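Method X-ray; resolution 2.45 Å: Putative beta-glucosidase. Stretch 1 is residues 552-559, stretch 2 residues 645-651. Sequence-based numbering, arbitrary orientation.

Stretch 1, residues 552-559: AIDGVNVA
Stretch 2 (645-651) TVEVGTS

The side chains that stretch 552-559 turns toward its partner are I553, V556 and V558, a spacing of three and then two, because G555 interrupts the extended backbone with phi/psi 61/27. The positive phi favours glycine, and two residues, D554 (-148/-174) and G555, lie between I553 and V556. From V556 (-75/125) the strand resumes beta values through V558 (-113/128). Strand 645-648 is regular, with phi from -93° to -123° and psi from 122° to 135°, and runs nearly antiparallel to it at 153°. The axes approach to 9.1 Å and no hydrogen bond crosses; the contact is mostly between apolar side chains, with I553 also reaching the backbone of G649.

CA atoms pair V558 with V646 at 7.5 Å, V556 with V648 at 7.7 Å and I553 with G649 at 7.6 Å. All four valines adopt t; CG1 of V558 meets CG2 of V646 at 3.8 Å, and CG1 of V556 meets CG2 of V648 at 3.8 Å. V648 also receives I553, whose CG2 lies 4.3 Å from V648 CG1. In its mt rotamer, I553 extends CD1 to 4.2 Å from G649 C and 3.9 Å from T650 CG2. The chain turns a corner at G649 (-170/-164) and T650 (-119/11), where T650, chi1 p, points toward stretch 1. The contact buries 259 Å² in total.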

ATOM      1  N   ALA A 552      -4.951   9.737  25.614  1.00 41.13           N
ATOM      2  CA  ALA A 552      -6.360   9.884  25.937  1.00 40.90           C
ATOM      3  C   ALA A 552      -6.992  10.844  24.945  1.00 41.15           C
ATOM      4  O   ALA A 552      -6.380  11.849  24.569  1.00 41.65           O
ATOM      5  CB  ALA A 552      -6.564  10.396  27.368  1.00 42.93           C
ATOM      6  N   ILE A 553      -8.212  10.531  24.521  1.00 40.89           N
ATOM      7  CA  ILE A 553      -8.958  11.346  23.571  1.00 40.19           C
ATOM      8  C   ILE A 553     -10.194  11.900  24.265  1.00 42.35           C
ATOM      9  O   ILE A 553     -10.975  11.143  24.855  1.00 42.66           O
ATOM     10  CB  ILE A 553      -9.342  10.542  22.316  1.00 37.57           C
ATOM     11  CG1 ILE A 553      -8.084  10.114  21.566  1.00 35.79           C
ATOM     12  CG2 ILE A 553     -10.245  11.354  21.410  1.00 37.09           C
ATOM     13  CD1 ILE A 553      -8.366   9.242  20.378  1.00 35.88           C
ATOM     14  N   ASP A 554     -10.365  13.217  24.202  1.00 43.37           N
ATOM     15  CA  ASP A 554     -11.566  13.853  24.721  1.00 45.15           C
ATOM     16  C   ASP A 554     -11.866  15.074  23.864  1.00 44.08           C
ATOM     17  O   ASP A 554     -11.191  15.332  22.864  1.00 43.26           O
ATOM     18  CB  ASP A 554     -11.404  14.211  26.204  1.00 48.63           C
ATOM     19  CG  ASP A 554     -10.181  15.074  26.474  1.00 51.15           C
ATOM     20  OD1 ASP A 554      -9.502  15.487  25.507  1.00 49.81           O
ATOM     21  OD2 ASP A 554      -9.907  15.350  27.667  1.00 54.12           O
ATOM     22  N   GLY A 555     -12.872  15.841  24.271  1.00 44.99           N
ATOM     23  CA  GLY A 555     -13.253  17.011  23.502  1.00 44.65           C
ATOM     24  C   GLY A 555     -13.701  16.694  22.094  1.00 42.05           C
ATOM     25  O   GLY A 555     -13.571  17.540  21.204  1.00 40.78           O
ATOM     26  N   VAL A 556     -14.222  15.489  21.867  1.00 40.88           N
ATOM     27  CA  VAL A 556     -14.648  15.094  20.530  1.00 39.21           C
ATOM     28  C   VAL A 556     -15.957  15.798  20.207  1.00 40.41           C
ATOM     29  O   VAL A 556     -16.935  15.703  20.960  1.00 40.85           O
ATOM     30  CB  VAL A 556     -14.795  13.570  20.424  1.00 37.68           C
ATOM     31  CG1 VAL A 556     -15.320  13.187  19.052  1.00 36.04           C
ATOM     32  CG2 VAL A 556     -13.464  12.892  20.689  1.00 37.50           C
ATOM     33  N   ASN A 557     -15.981  16.519  19.090  1.00 41.59           N
ATOM     34  CA  ASN A 557     -17.179  17.229  18.659  1.00 42.90           C
ATOM     35  C   ASN A 557     -17.329  17.060  17.156  1.00 40.23           C
ATOM     36  O   ASN A 557     -16.400  17.354  16.399  1.00 39.81           O
ATOM     37  CB  ASN A 557     -17.113  18.711  19.032  1.00 45.50           C
ATOM     38  CG  ASN A 557     -18.404  19.437  18.735  1.00 46.51           C
ATOM     39  OD1 ASN A 557     -18.520  20.135  17.730  1.00 46.65           O
ATOM     40  ND2 ASN A 557     -19.390  19.274  19.613  1.00 47.60           N
ATOM     41  N   VAL A 558     -18.480  16.559  16.729  1.00 37.97           N
ATOM     42  CA  VAL A 558     -18.790  16.390  15.317  1.00 35.50           C
ATOM     43  C   VAL A 558     -19.916  17.357  14.983  1.00 35.69           C
ATOM     44  O   VAL A 558     -20.945  17.380  15.671  1.00 36.93           O
ATOM     45  CB  VAL A 558     -19.172  14.932  14.998  1.00 34.82           C
ATOM     46  CG1 VAL A 558     -19.411  14.752  13.510  1.00 33.37           C
ATOM     47  CG2 VAL A 558     -18.089  13.978  15.492  1.00 34.05           C
ATOM     48  N   ALA A 559     -19.719  18.165  13.945  1.00 34.20           N
ATOM     49  CA  ALA A 559     -20.683  19.185  13.566  1.00 33.87           C
ATOM     50  C   ALA A 559     -20.988  19.071  12.079  1.00 34.10           C
ATOM     51  O   ALA A 559     -20.090  18.855  11.260  1.00 32.35           O
ATOM     52  CB  ALA A 559     -20.168  20.590  13.896  1.00 35.50           C
ATOM     53  N   THR A 645     -23.054   7.491  12.097  1.00 28.65           N
ATOM     54  CA  THR A 645     -22.273   7.559  13.323  1.00 29.18           C
ATOM     55  C   THR A 645     -20.813   7.803  12.967  1.00 28.98           C
ATOM     56  O   THR A 645     -20.224   7.051  12.182  1.00 28.60           O
ATOM     57  CB  THR A 645     -22.410   6.275  14.141  1.00 28.30           C
ATOM     58  OG1 THR A 645     -23.753   6.146  14.624  1.00 28.45           O
ATOM     59  CG2 THR A 645     -21.465   6.318  15.326  1.00 28.39           C
ATOM     60  N   VAL A 646     -20.245   8.872  13.514  1.00 28.52           N
ATOM     61  CA  VAL A 646     -18.827   9.172  13.367  1.00 27.41           C
ATOM     62  C   VAL A 646     -18.107   8.615  14.586  1.00 28.72           C
ATOM     63  O   VAL A 646     -18.443   8.964  15.725  1.00 28.91           O
ATOM     64  CB  VAL A 646     -18.582  10.680  13.217  1.00 27.76           C
ATOM     65  CG1 VAL A 646     -17.101  10.956  13.089  1.00 28.20           C
ATOM     66  CG2 VAL A 646     -19.330  11.213  12.008  1.00 27.56           C
ATOM     67  N   GLU A 647     -17.145   7.727  14.354  1.00 28.42           N
ATOM     68  CA  GLU A 647     -16.370   7.098  15.412  1.00 27.08           C
ATOM     69  C   GLU A 647     -14.955   7.659  15.413  1.00 25.63           C
ATOM     70  O   GLU A 647     -14.326   7.785  14.358  1.00 26.66           O
ATOM     71  CB  GLU A 647     -16.329   5.579  15.236  1.00 27.24           C
ATOM     72  CG  GLU A 647     -17.705   4.927  15.210  1.00 28.03           C
ATOM     73  CD  GLU A 647     -17.661   3.478  14.763  1.00 27.66           C
ATOM     74  OE1 GLU A 647     -16.656   3.078  14.137  1.00 26.84           O
ATOM     75  OE2 GLU A 647     -18.639   2.743  15.026  1.00 28.13           O
ATOM     76  N   VAL A 648     -14.448   7.975  16.600  1.00 24.79           N
ATOM     77  CA  VAL A 648     -13.098   8.495  16.774  1.00 23.65           C
ATOM     78  C   VAL A 648     -12.359   7.563  17.719  1.00 23.92           C
ATOM     79  O   VAL A 648     -12.872   7.220  18.790  1.00 24.66           O
ATOM     80  CB  VAL A 648     -13.106   9.937  17.315  1.00 24.77           C
ATOM     81  CG1 VAL A 648     -11.688  10.468  17.433  1.00 24.59           C
ATOM     82  CG2 VAL A 648     -13.948  10.833  16.425  1.00 23.63           C
ATOM     83  N   GLY A 649     -11.172   7.140  17.319  1.00 23.38           N
ATOM     84  CA  GLY A 649     -10.414   6.225  18.141  1.00 23.96           C
ATOM     85  C   GLY A 649      -8.998   6.057  17.648  1.00 23.80           C
ATOM     86  O   GLY A 649      -8.490   6.860  16.863  1.00 23.27           O
ATOM     87  N   THR A 650      -8.354   5.001  18.141  1.00 24.40           N
ATOM     88  CA  THR A 650      -6.976   4.697  17.779  1.00 24.71           C
ATOM     89  C   THR A 650      -6.854   3.341  17.100  1.00 26.00           C
ATOM     90  O   THR A 650      -5.735   2.856  16.891  1.00 26.54           O
ATOM     91  CB  THR A 650      -6.082   4.765  19.018  1.00 24.06           C
ATOM     92  OG1 THR A 650      -6.600   3.898  20.028  1.00 24.52           O
ATOM     93  CG2 THR A 650      -6.062   6.185  19.555  1.00 24.28           C
ATOM     94  N   SER A 651      -7.979   2.741  16.722  1.00 26.70           N
ATOM     95  CA  SER A 651      -8.063   1.411  16.138  1.00 27.99           C
ATOM     96  C   SER A 651      -9.490   1.210  15.647  1.00 29.37           C
ATOM     97  O   SER A 651     -10.422   1.846  16.143  1.00 29.34           O
ATOM     98  CB  SER A 651      -7.673   0.334  17.154  1.00 29.67           C
ATOM     99  OG  SER A 651      -7.905  -0.970  16.664  1.00 29.83           O
TER